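Local coordinates for protein aspartokinase (Arabidopsis thaliana, PDB 2CDQ) that phosphorylates L-aspartate with ATP, the first step in making lysine, threonine, methionine and isoleucine, and binds lysine and S-adenosylmethionine as allosteric effectors, at residues A[228-242]-A[285-299]. Residues are numbered along the deposited sequence; the frame is centred on the assembly and turned at random.
Sequences LGRGGSDLTATTIGK and YFGAQVLHPQSMRPA. With LYS (lysine), chain D.
D234 and L291 illustrate how a carboxylate can tie a loop to a neighbouring helix. L291 N gives its hydrogen to D234 OD2 at 2.7 Å, nearly straight (162°) but from well above the carboxylate plane. A water adds a second grip on OD2, also donating to G231 O and accepting from H292 N, while OD1 forms a salt bridge with K32. D234 is thus held through both oxygens, which fixes the rotation of the carboxylate.

Beyond this polar knot, helices 232-242 and 293-299 run almost parallel, 9° apart, with axes 7.7 Å from each other. P298 packs as a knob among L235, T238, T239 and K242, its CG lying 3.7 Å from L235 CD1. S295 comes close to the other backbone, with CB 3.7 Å from G231 CA, a position without a side chain. S295 OG, turned between the residue's own N and carbonyl carbon (chi1 69°), reaches back to H292 O. T238 OG1 stands 2.7 Å from S295 O, although L235 O competes for the same proton.

Toward R230 the contact is looser: R230, Y285 and Q294 are partly exposed, although H292 is buried and L352 of the second subunit packs on R230. R230 CB sits over one face of the H292 ring, 3.7 Å from its centroid; NH1 hydrogen-bonds to L391 O and the guanidinium makes a cation-pi contact with W392. H292, at the N-cap, accepts from Q294 N through ND1, leaving NE2 to donate to L352 O of the second subunit.

With G232 and S233 lining a pocket that holds lysine, and K32 probably binding ATP, this glycine-rich turn leading into a helix belongs to the active-site region of the amino acid kinase fold.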
ATOM      1  N   LEU A 228       6.579 -16.433 -23.705  1.00 60.85           N
ATOM      2  CA  LEU A 228       7.151 -15.196 -23.162  1.00 61.28           C
ATOM      3  C   LEU A 228       6.385 -14.573 -21.986  1.00 61.76           C
ATOM      4  O   LEU A 228       6.710 -13.467 -21.551  1.00 61.75           O
ATOM      5  CB  LEU A 228       7.348 -14.168 -24.288  1.00 61.10           C
ATOM      6  CG  LEU A 228       8.156 -14.624 -25.511  1.00 60.59           C
ATOM      7  CD1 LEU A 228       8.135 -13.579 -26.608  1.00 60.36           C
ATOM      8  CD2 LEU A 228       9.589 -14.986 -25.149  1.00 59.90           C
ATOM      9  N   GLY A 229       5.391 -15.295 -21.464  1.00 62.37           N
ATOM     10  CA  GLY A 229       4.566 -14.819 -20.353  1.00 62.94           C
ATOM     11  C   GLY A 229       3.653 -13.692 -20.794  1.00 63.50           C
ATOM     12  O   GLY A 229       3.365 -13.552 -21.984  1.00 63.68           O
ATOM     13  N   ARG A 230       3.193 -12.886 -19.839  1.00 63.84           N
ATOM     14  CA  ARG A 230       2.475 -11.650 -20.153  1.00 63.99           C
ATOM     15  C   ARG A 230       3.344 -10.841 -21.105  1.00 63.86           C
ATOM     16  O   ARG A 230       4.573 -11.000 -21.131  1.00 64.00           O
ATOM     17  CB  ARG A 230       2.210 -10.841 -18.883  1.00 64.21           C
ATOM     18  CG  ARG A 230       1.379 -11.556 -17.839  1.00 64.98           C
ATOM     19  CD  ARG A 230       1.619 -10.977 -16.447  1.00 66.67           C
ATOM     20  NE  ARG A 230       0.982 -11.744 -15.369  1.00 67.94           N
ATOM     21  CZ  ARG A 230      -0.229 -12.303 -15.422  1.00 68.47           C
ATOM     22  NH1 ARG A 230      -0.989 -12.186 -16.505  1.00 68.46           N
ATOM     23  NH2 ARG A 230      -0.690 -12.975 -14.375  1.00 68.60           N
ATOM     24  N   GLY A 231       2.727  -9.977 -21.893  1.00 63.53           N
ATOM     25  CA  GLY A 231       3.487  -9.264 -22.911  1.00 63.20           C
ATOM     26  C   GLY A 231       3.363  -9.988 -24.233  1.00 62.85           C
ATOM     27  O   GLY A 231       3.240  -9.356 -25.278  1.00 63.19           O
ATOM     28  N   GLY A 232       3.402 -11.318 -24.173  1.00 62.26           N
ATOM     29  CA  GLY A 232       3.022 -12.181 -25.285  1.00 61.54           C
ATOM     30  C   GLY A 232       3.535 -11.751 -26.639  1.00 61.24           C
ATOM     31  O   GLY A 232       4.707 -11.393 -26.786  1.00 61.47           O
ATOM     32  N   SER A 233       2.650 -11.777 -27.631  1.00 60.69           N
ATOM     33  CA  SER A 233       3.024 -11.443 -28.999  1.00 60.17           C
ATOM     34  C   SER A 233       3.451  -9.986 -29.154  1.00 59.95           C
ATOM     35  O   SER A 233       4.281  -9.676 -30.017  1.00 60.31           O
ATOM     36  CB  SER A 233       1.900 -11.790 -29.973  1.00 60.17           C
ATOM     37  OG  SER A 233       1.627 -13.177 -29.945  1.00 59.73           O
ATOM     38  N   ASP A 234       2.904  -9.101 -28.320  1.00 59.27           N
ATOM     39  CA  ASP A 234       3.314  -7.693 -28.323  1.00 58.88           C
ATOM     40  C   ASP A 234       4.827  -7.593 -28.098  1.00 58.56           C
ATOM     41  O   ASP A 234       5.528  -6.890 -28.837  1.00 58.57           O
ATOM     42  CB  ASP A 234       2.557  -6.871 -27.261  1.00 59.03           C
ATOM     43  CG  ASP A 234       1.052  -6.742 -27.545  1.00 59.01           C
ATOM     44  OD1 ASP A 234       0.634  -6.659 -28.725  1.00 58.54           O
ATOM     45  OD2 ASP A 234       0.281  -6.697 -26.564  1.00 58.90           O
ATOM     46  N   LEU A 235       5.324  -8.319 -27.092  1.00 58.04           N
ATOM     47  CA  LEU A 235       6.754  -8.359 -26.782  1.00 57.69           C
ATOM     48  C   LEU A 235       7.602  -8.802 -27.980  1.00 57.49           C
ATOM     49  O   LEU A 235       8.645  -8.203 -28.263  1.00 57.58           O
ATOM     50  CB  LEU A 235       7.025  -9.268 -25.579  1.00 57.59           C
ATOM     51  CG  LEU A 235       8.473  -9.363 -25.072  1.00 57.28           C
ATOM     52  CD1 LEU A 235       9.040  -7.991 -24.729  1.00 56.32           C
ATOM     53  CD2 LEU A 235       8.568 -10.304 -23.871  1.00 57.03           C
ATOM     54  N   THR A 236       7.142  -9.842 -28.673  1.00 56.98           N
ATOM     55  CA  THR A 236       7.799 -10.328 -29.881  1.00 56.36           C
ATOM     56  C   THR A 236       7.939  -9.211 -30.897  1.00 56.17           C
ATOM     57  O   THR A 236       9.005  -9.052 -31.499  1.00 56.09           O
ATOM     58  CB  THR A 236       7.022 -11.494 -30.498  1.00 56.15           C
ATOM     59  OG1 THR A 236       6.978 -12.560 -29.555  1.00 56.00           O
ATOM     60  CG2 THR A 236       7.695 -11.997 -31.753  1.00 55.91           C
ATOM     61  N   ALA A 237       6.870  -8.435 -31.071  1.00 55.78           N
ATOM     62  CA  ALA A 237       6.872  -7.334 -32.028  1.00 55.61           C
ATOM     63  C   ALA A 237       7.896  -6.256 -31.666  1.00 55.54           C
ATOM     64  O   ALA A 237       8.661  -5.823 -32.522  1.00 55.34           O
ATOM     65  CB  ALA A 237       5.485  -6.738 -32.164  1.00 55.50           C
ATOM     66  N   THR A 238       7.918  -5.841 -30.398  1.00 55.72           N
ATOM     67  CA  THR A 238       8.847  -4.801 -29.936  1.00 55.87           C
ATOM     68  C   THR A 238      10.299  -5.281 -29.924  1.00 56.33           C
ATOM     69  O   THR A 238      11.210  -4.519 -30.252  1.00 56.35           O
ATOM     70  CB  THR A 238       8.484  -4.281 -28.541  1.00 55.56           C
ATOM     71  OG1 THR A 238       8.426  -5.381 -27.629  1.00 55.25           O
ATOM     72  CG2 THR A 238       7.145  -3.563 -28.565  1.00 55.25           C
ATOM     73  N   THR A 239      10.502  -6.542 -29.542  1.00 56.74           N
ATOM     74  CA  THR A 239      11.818  -7.169 -29.591  1.00 57.15           C
ATOM     75  C   THR A 239      12.394  -7.084 -31.006  1.00 57.46           C
ATOM     76  O   THR A 239      13.469  -6.521 -31.206  1.00 57.60           O
ATOM     77  CB  THR A 239      11.758  -8.631 -29.103  1.00 57.18           C
ATOM     78  OG1 THR A 239      11.248  -8.658 -27.764  1.00 57.46           O
ATOM     79  CG2 THR A 239      13.138  -9.284 -29.129  1.00 57.17           C
ATOM     80  N   ILE A 240      11.662  -7.621 -31.982  1.00 57.95           N
ATOM     81  CA  ILE A 240      12.043  -7.523 -33.395  1.00 58.34           C
ATOM     82  C   ILE A 240      12.326  -6.070 -33.806  1.00 59.02           C
ATOM     83  O   ILE A 240      13.290  -5.799 -34.529  1.00 59.26           O
ATOM     84  CB  ILE A 240      10.974  -8.162 -34.313  1.00 58.07           C
ATOM     85  CG1 ILE A 240      10.954  -9.678 -34.112  1.00 57.59           C
ATOM     86  CG2 ILE A 240      11.242  -7.838 -35.776  1.00 57.83           C
ATOM     87  CD1 ILE A 240       9.680 -10.330 -34.589  1.00 58.06           C
ATOM     88  N   GLY A 241      11.498  -5.148 -33.324  1.00 59.71           N
ATOM     89  CA  GLY A 241      11.687  -3.717 -33.561  1.00 60.64           C
ATOM     90  C   GLY A 241      13.061  -3.220 -33.146  1.00 61.28           C
ATOM     91  O   GLY A 241      13.775  -2.625 -33.961  1.00 61.46           O
ATOM     92  N   LYS A 242      13.427  -3.471 -31.884  1.00 61.73           N
ATOM     93  CA  LYS A 242      14.736  -3.085 -31.338  1.00 62.31           C
ATOM     94  C   LYS A 242      15.888  -3.779 -32.070  1.00 62.80           C
ATOM     95  O   LYS A 242      16.906  -3.153 -32.376  1.00 62.79           O
ATOM     96  CB  LYS A 242      14.807  -3.370 -29.829  1.00 62.17           C
ATOM     97  CG  LYS A 242      16.156  -3.034 -29.177  1.00 62.49           C
ATOM     98  CD  LYS A 242      16.105  -3.154 -27.652  1.00 62.87           C
ATOM     99  CE  LYS A 242      17.365  -2.586 -26.983  1.00 63.00           C
ATOM    100  NZ  LYS A 242      18.433  -3.607 -26.758  1.00 62.79           N
ATOM    101  N   TYR A 285      -2.857  -2.059 -20.843  1.00 68.85           N
ATOM    102  CA  TYR A 285      -3.159  -3.465 -20.558  1.00 69.95           C
ATOM    103  C   TYR A 285      -4.599  -3.688 -20.089  1.00 70.39           C
ATOM    104  O   TYR A 285      -5.248  -4.649 -20.512  1.00 70.49           O
ATOM    105  CB  TYR A 285      -2.159  -4.043 -19.555  1.00 70.13           C
ATOM    106  CG  TYR A 285      -2.139  -5.553 -19.491  1.00 71.36           C
ATOM    107  CD1 TYR A 285      -1.896  -6.321 -20.631  1.00 72.69           C
ATOM    108  CD2 TYR A 285      -2.346  -6.218 -18.285  1.00 72.32           C
ATOM    109  CE1 TYR A 285      -1.870  -7.714 -20.571  1.00 73.43           C
ATOM    110  CE2 TYR A 285      -2.318  -7.608 -18.212  1.00 73.00           C
ATOM    111  CZ  TYR A 285      -2.080  -8.349 -19.355  1.00 73.74           C
ATOM    112  OH  TYR A 285      -2.052  -9.724 -19.278  1.00 74.45           O
ATOM    113  N   PHE A 286      -5.088  -2.799 -19.227  1.00 71.04           N
ATOM    114  CA  PHE A 286      -6.451  -2.888 -18.696  1.00 71.71           C
ATOM    115  C   PHE A 286      -7.468  -2.039 -19.469  1.00 72.14           C
ATOM    116  O   PHE A 286      -8.656  -2.356 -19.470  1.00 72.46           O
ATOM    117  CB  PHE A 286      -6.480  -2.492 -17.218  1.00 71.66           C
ATOM    118  CG  PHE A 286      -5.944  -3.544 -16.291  1.00 72.23           C
ATOM    119  CD1 PHE A 286      -4.611  -3.523 -15.888  1.00 72.98           C
ATOM    120  CD2 PHE A 286      -6.772  -4.551 -15.804  1.00 72.34           C
ATOM    121  CE1 PHE A 286      -4.109  -4.499 -15.019  1.00 72.93           C
ATOM    122  CE2 PHE A 286      -6.280  -5.526 -14.939  1.00 72.57           C
ATOM    123  CZ  PHE A 286      -4.946  -5.499 -14.546  1.00 72.69           C
ATOM    124  N   GLY A 287      -7.003  -0.963 -20.108  1.00 72.46           N
ATOM    125  CA  GLY A 287      -7.872  -0.038 -20.849  1.00 72.87           C
ATOM    126  C   GLY A 287      -8.189  -0.568 -22.232  1.00 73.20           C
ATOM    127  O   GLY A 287      -9.354  -0.736 -22.587  1.00 73.54           O
ATOM    128  N   ALA A 288      -7.143  -0.800 -23.022  1.00 73.34           N
ATOM    129  CA  ALA A 288      -7.224  -1.683 -24.180  1.00 73.46           C
ATOM    130  C   ALA A 288      -6.893  -3.092 -23.670  1.00 73.57           C
ATOM    131  O   ALA A 288      -6.790  -3.301 -22.456  1.00 73.77           O
ATOM    132  CB  ALA A 288      -6.243  -1.241 -25.247  1.00 73.35           C
ATOM    133  N   GLN A 289      -6.728  -4.063 -24.560  1.00 73.35           N
ATOM    134  CA  GLN A 289      -6.272  -5.377 -24.113  1.00 73.24           C
ATOM    135  C   GLN A 289      -4.930  -5.704 -24.749  1.00 72.77           C
ATOM    136  O   GLN A 289      -4.710  -6.812 -25.244  1.00 72.89           O
ATOM    137  CB  GLN A 289      -7.314  -6.461 -24.405  1.00 73.61           C
ATOM    138  CG  GLN A 289      -8.356  -6.660 -23.301  1.00 74.77           C
ATOM    139  CD  GLN A 289      -9.353  -5.510 -23.187  1.00 76.45           C
ATOM    140  OE1 GLN A 289      -9.747  -5.130 -22.085  1.00 77.44           O
ATOM    141  NE2 GLN A 289      -9.762  -4.954 -24.323  1.00 77.01           N
ATOM    142  N   VAL A 290      -4.033  -4.722 -24.723  1.00 72.03           N
ATOM    143  CA  VAL A 290      -2.741  -4.822 -25.405  1.00 71.13           C
ATOM    144  C   VAL A 290      -1.591  -4.202 -24.608  1.00 70.57           C
ATOM    145  O   VAL A 290      -1.808  -3.455 -23.650  1.00 70.44           O
ATOM    146  CB  VAL A 290      -2.775  -4.165 -26.821  1.00 71.10           C
ATOM    147  CG1 VAL A 290      -3.596  -5.000 -27.799  1.00 71.02           C
ATOM    148  CG2 VAL A 290      -3.283  -2.721 -26.752  1.00 70.77           C
ATOM    149  N   LEU A 291      -0.370  -4.531 -25.019  1.00 69.70           N
ATOM    150  CA  LEU A 291       0.839  -3.886 -24.526  1.00 68.87           C
ATOM    151  C   LEU A 291       0.972  -3.901 -23.002  1.00 68.51           C
ATOM    152  O   LEU A 291       0.909  -2.857 -22.342  1.00 68.50           O
ATOM    153  CB  LEU A 291       0.953  -2.462 -25.086  1.00 68.71           C
ATOM    154  CG  LEU A 291       1.090  -2.354 -26.605  1.00 68.26           C
ATOM    155  CD1 LEU A 291       0.641  -0.993 -27.084  1.00 67.79           C
ATOM    156  CD2 LEU A 291       2.521  -2.637 -27.044  1.00 68.69           C
ATOM    157  N   HIS A 292       1.144  -5.101 -22.455  1.00 67.96           N
ATOM    158  CA  HIS A 292       1.531  -5.263 -21.063  1.00 67.63           C
ATOM    159  C   HIS A 292       2.818  -4.460 -20.866  1.00 67.60           C
ATOM    160  O   HIS A 292       3.649  -4.405 -21.774  1.00 67.87           O
ATOM    161  CB  HIS A 292       1.747  -6.741 -20.748  1.00 67.37           C
ATOM    162  CG  HIS A 292       2.193  -7.003 -19.344  1.00 67.25           C
ATOM    163  ND1 HIS A 292       3.500  -6.841 -18.935  1.00 67.02           N
ATOM    164  CD2 HIS A 292       1.508  -7.418 -18.254  1.00 67.42           C
ATOM    165  CE1 HIS A 292       3.600  -7.144 -17.653  1.00 67.15           C
ATOM    166  NE2 HIS A 292       2.407  -7.499 -17.215  1.00 67.34           N
ATOM    167  N   PRO A 293       2.985  -3.819 -19.691  1.00 67.38           N
ATOM    168  CA  PRO A 293       4.145  -2.955 -19.451  1.00 67.39           C
ATOM    169  C   PRO A 293       5.484  -3.579 -19.830  1.00 67.43           C
ATOM    170  O   PRO A 293       6.357  -2.889 -20.353  1.00 67.17           O
ATOM    171  CB  PRO A 293       4.080  -2.714 -17.946  1.00 67.28           C
ATOM    172  CG  PRO A 293       2.648  -2.765 -17.650  1.00 67.24           C
ATOM    173  CD  PRO A 293       2.089  -3.843 -18.523  1.00 67.26           C
ATOM    174  N   GLN A 294       5.618  -4.876 -19.579  1.00 67.85           N
ATOM    175  CA  GLN A 294       6.848  -5.613 -19.836  1.00 68.47           C
ATOM    176  C   GLN A 294       7.154  -5.733 -21.327  1.00 68.56           C
ATOM    177  O   GLN A 294       8.297  -5.979 -21.715  1.00 68.74           O
ATOM    178  CB  GLN A 294       6.737  -7.001 -19.217  1.00 68.61           C
ATOM    179  CG  GLN A 294       8.037  -7.753 -19.058  1.00 69.77           C
ATOM    180  CD  GLN A 294       7.806  -9.138 -18.495  1.00 71.74           C
ATOM    181  OE1 GLN A 294       8.160  -9.414 -17.346  1.00 73.17           O
ATOM    182  NE2 GLN A 294       7.183 -10.014 -19.288  1.00 71.58           N
ATOM    183  N   SER A 295       6.133  -5.558 -22.158  1.00 68.74           N
ATOM    184  CA  SER A 295       6.298  -5.674 -23.601  1.00 68.86           C
ATOM    185  C   SER A 295       6.816  -4.387 -24.244  1.00 69.11           C
ATOM    186  O   SER A 295       7.303  -4.413 -25.372  1.00 69.15           O
ATOM    187  CB  SER A 295       4.988  -6.114 -24.259  1.00 68.69           C
ATOM    188  OG  SER A 295       4.014  -5.093 -24.179  1.00 68.26           O
ATOM    189  N   MET A 296       6.713  -3.268 -23.535  1.00 69.38           N
ATOM    190  CA  MET A 296       7.133  -1.988 -24.094  1.00 69.98           C
ATOM    191  C   MET A 296       8.599  -1.654 -23.818  1.00 70.14           C
ATOM    192  O   MET A 296       9.163  -0.738 -24.426  1.00 70.18           O
ATOM    193  CB  MET A 296       6.230  -0.865 -23.599  1.00 70.17           C
ATOM    194  CG  MET A 296       4.920  -0.757 -24.350  1.00 71.33           C
ATOM    195  SD  MET A 296       3.863   0.517 -23.633  1.00 74.89           S
ATOM    196  CE  MET A 296       3.419  -0.215 -22.055  1.00 73.55           C
ATOM    197  N   ARG A 297       9.214  -2.409 -22.912  1.00 70.30           N
ATOM    198  CA  ARG A 297      10.608  -2.184 -22.536  1.00 70.43           C
ATOM    199  C   ARG A 297      11.602  -2.183 -23.708  1.00 70.12           C
ATOM    200  O   ARG A 297      12.401  -1.249 -23.809  1.00 70.14           O
ATOM    201  CB  ARG A 297      11.038  -3.152 -21.429  1.00 70.67           C
ATOM    202  CG  ARG A 297      10.660  -2.661 -20.038  1.00 72.05           C
ATOM    203  CD  ARG A 297      10.644  -3.784 -19.016  1.00 74.86           C
ATOM    204  NE  ARG A 297      11.986  -4.211 -18.612  1.00 77.43           N
ATOM    205  CZ  ARG A 297      12.541  -5.375 -18.952  1.00 78.90           C
ATOM    206  NH1 ARG A 297      11.874  -6.251 -19.707  1.00 79.45           N
ATOM    207  NH2 ARG A 297      13.769  -5.667 -18.530  1.00 79.44           N
ATOM    208  N   PRO A 298      11.550  -3.199 -24.603  1.00 69.80           N
ATOM    209  CA  PRO A 298      12.460  -3.166 -25.760  1.00 69.64           C
ATOM    210  C   PRO A 298      12.270  -1.936 -26.650  1.00 69.57           C
ATOM    211  O   PRO A 298      13.230  -1.483 -27.268  1.00 69.61           O
ATOM    212  CB  PRO A 298      12.096  -4.433 -26.540  1.00 69.55           C
ATOM    213  CG  PRO A 298      11.461  -5.314 -25.547  1.00 69.52           C
ATOM    214  CD  PRO A 298      10.714  -4.413 -24.622  1.00 69.62           C
ATOM    215  N   ALA A 299      11.051  -1.405 -26.708  1.00 69.52           N
ATOM    216  CA  ALA A 299      10.772  -0.205 -27.499  1.00 69.49           C
ATOM    217  C   ALA A 299      11.233   1.045 -26.763  1.00 69.59           C
ATOM    218  O   ALA A 299      11.679   2.010 -27.390  1.00 69.59           O
ATOM    219  CB  ALA A 299       9.296  -0.108 -27.840  1.00 69.44           C
TER
HETATM  220  N   LYS D 601      -1.392 -16.266 -29.000  0.60 57.49           N
HETATM  221  CA  LYS D 601      -2.415 -15.941 -27.964  0.60 57.63           C
HETATM  222  C   LYS D 601      -3.550 -15.067 -28.531  0.60 57.67           C
HETATM  223  O   LYS D 601      -4.199 -15.454 -29.506  0.60 57.63           O
HETATM  224  CB  LYS D 601      -1.750 -15.298 -26.739  0.60 57.62           C
HETATM  225  CG  LYS D 601      -0.721 -14.215 -27.069  0.60 57.82           C
HETATM  226  CD  LYS D 601      -0.311 -13.444 -25.828  0.60 58.36           C
HETATM  227  CE  LYS D 601      -1.432 -12.540 -25.328  0.60 58.59           C
HETATM  228  NZ  LYS D 601      -1.026 -11.805 -24.100  0.60 58.59           N
HETATM  229  OXT LYS D 601      -3.865 -13.969 -28.060  0.60 57.64           O
HETATM  230  O   HOH W   1       1.215  -7.206 -24.113  1.00 45.09           O